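Protein scribble homolog (Homo sapiens, PDB 6EEY) is a cell-polarity scaffold whose fourth PDZ domain, the part crystallised here, probably binds the C-terminal tails of partner proteins such as the alpha1D-adrenergic receptor. Local coordinates at residues Q10-P13 with G14-L17. The protein carries 1 engineered substitution. Numbering follows the deposited sequence.
Sequences QKAP and GEGL. Engineered in segment 14-17: Gly16 (natural residue Arg).
Ala12 to Glu15 form a type I beta turn, closed by Glu15 N donating to Ala12 O over 3.0 Å. Pro13 and Gly14 occupy the two corners. The Glu15 side chain then reaches back to the first residue of the turn. With CG anti to the backbone N (chi1 -175°) and the chain extended beyond it, OE1 accepts from Ala12 N at 2.8 Å. The N-H points at this oxygen almost straight, at 165°. The methyl of Ala12 packs beside the same carboxylate, with CB 3.5 Å from OE1. Glu15 thus grips Ala12 twice, through its backbone N and its side chain.

Lys11, just before the turn, bridges to its far end. Its chain passes across the oxygen end of the Glu15 carbonyl, with CD and CE both 3.3 Å from Glu15 O. A bend at chi4 (64°) brings NZ round to this oxygen at 2.7 Å, nearly in line with the C=O. A weak bond also joins NZ to Ala12 O. The ammonium is therefore held by backbone carbonyls, while Glu15 OE1 lies 6.4 Å from NZ.

This loop joins strand 5-10 to strand 19-23, where PDZ domains carry their carboxylate-binding loop. Gly16 is an engineered residue, arginine in the natural protein. Lys11 NZ also bonds the carbonyls of Ser85 and Gly87, tying the turn to the segment between helix 76-83 and strand 89-94. On helix 50-54, Arg53 forms a salt bridge with Glu15 OE1, and Ala50 touches the side chains of both Lys11 and Glu15.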
ATOM      1  N   GLN A  10       6.174   9.742  -8.213  1.00  3.90           N
ATOM      2  CA  GLN A  10       7.455   9.572  -8.875  1.00  3.57           C
ATOM      3  C   GLN A  10       8.421   8.826  -7.973  1.00  3.81           C
ATOM      4  O   GLN A  10       8.390   8.965  -6.751  1.00  4.63           O
ATOM      5  CB  GLN A  10       8.023  10.930  -9.246  1.00  5.17           C
ATOM      6  CG  GLN A  10       7.163  11.670 -10.260  1.00 10.26           C
ATOM      7  CD  GLN A  10       7.877  12.846 -10.916  1.00 14.20           C
ATOM      8  OE1 GLN A  10       9.108  12.938 -10.902  1.00 21.12           O
ATOM      9  NE2 GLN A  10       7.105  13.749 -11.505  1.00 18.03           N
ATOM     10  N   LYS A  11       9.304   8.046  -8.580  1.00  3.69           N
ATOM     11  CA  LYS A  11      10.334   7.363  -7.817  1.00  3.83           C
ATOM     12  C   LYS A  11      11.500   7.081  -8.750  1.00  3.82           C
ATOM     13  O   LYS A  11      11.372   7.140  -9.976  1.00  3.81           O
ATOM     14  CB  LYS A  11       9.816   6.061  -7.207  1.00  3.66           C
ATOM     15  CG  LYS A  11       9.423   4.988  -8.196  1.00  3.88           C
ATOM     16  CD  LYS A  11       8.812   3.807  -7.463  1.00  4.41           C
ATOM     17  CE  LYS A  11       8.616   2.592  -8.339  1.00  4.74           C
ATOM     18  NZ  LYS A  11       9.929   2.074  -8.821  1.00  4.29           N
ATOM     19  N   ALA A  12      12.643   6.758  -8.166  1.00  4.11           N
ATOM     20  CA  ALA A  12      13.753   6.298  -8.986  1.00  4.47           C
ATOM     21  C   ALA A  12      13.396   4.910  -9.523  1.00  4.29           C
ATOM     22  O   ALA A  12      12.649   4.165  -8.893  1.00  4.00           O
ATOM     23  CB  ALA A  12      15.045   6.272  -8.184  1.00  5.01           C
ATOM     24  N   PRO A  13      13.866   4.559 -10.718  1.00  5.09           N
ATOM     25  CA  PRO A  13      13.306   3.389 -11.404  1.00  5.72           C
ATOM     26  C   PRO A  13      13.494   2.078 -10.693  1.00  5.83           C
ATOM     27  O   PRO A  13      12.690   1.163 -10.918  1.00  6.93           O
ATOM     28  CB  PRO A  13      14.024   3.380 -12.763  1.00 10.34           C
ATOM     29  CG  PRO A  13      14.769   4.614 -12.856  1.00  6.82           C
ATOM     30  CD  PRO A  13      14.756   5.348 -11.576  1.00  4.91           C
ATOM     31  N   GLY A  14      14.519   1.936  -9.866  1.00  5.68           N
ATOM     32  CA  GLY A  14      14.751   0.734  -9.099  1.00  6.96           C
ATOM     33  C   GLY A  14      14.314   0.816  -7.654  1.00  6.87           C
ATOM     34  O   GLY A  14      14.456  -0.165  -6.918  1.00  9.11           O
ATOM     35  N   GLU A  15      13.739   1.938  -7.238  1.00  5.15           N
ATOM     36  CA  GLU A  15      13.379   2.209  -5.854  1.00  5.56           C
ATOM     37  C   GLU A  15      11.963   1.733  -5.566  1.00  4.94           C
ATOM     38  O   GLU A  15      11.113   1.714  -6.449  1.00  5.35           O
ATOM     39  CB  GLU A  15      13.438   3.732  -5.697  1.00  8.26           C
ATOM     40  CG  GLU A  15      13.222   4.281  -4.340  1.00  8.07           C
ATOM     41  CD  GLU A  15      13.053   5.802  -4.309  1.00  6.16           C
ATOM     42  OE1 GLU A  15      12.961   6.495  -5.353  1.00  5.71           O
ATOM     43  OE2 GLU A  15      13.028   6.299  -3.178  1.00  7.15           O
ATOM     44  N   GLY A  16      11.690   1.383  -4.315  1.00  3.91           N
ATOM     45  CA  GLY A  16      10.336   1.104  -3.889  1.00  4.83           C
ATOM     46  C   GLY A  16       9.597   2.373  -3.498  1.00  3.33           C
ATOM     47  O   GLY A  16      10.139   3.474  -3.499  1.00  4.52           O
ATOM     48  N   LEU A  17       8.330   2.215  -3.127  1.00  3.80           N
ATOM     49  CA  LEU A  17       7.554   3.384  -2.746  1.00  4.01           C
ATOM     50  C   LEU A  17       8.020   3.971  -1.424  1.00  4.02           C
ATOM     51  O   LEU A  17       7.806   5.160  -1.184  1.00  4.25           O
ATOM     52  CB  LEU A  17       6.075   3.023  -2.684  1.00  4.40           C
ATOM     53  CG  LEU A  17       5.151   4.206  -2.404  1.00  5.34           C
ATOM     54  CD1 LEU A  17       5.249   5.299  -3.449  1.00  6.62           C
ATOM     55  CD2 LEU A  17       3.728   3.700  -2.337  1.00  6.11           C
TER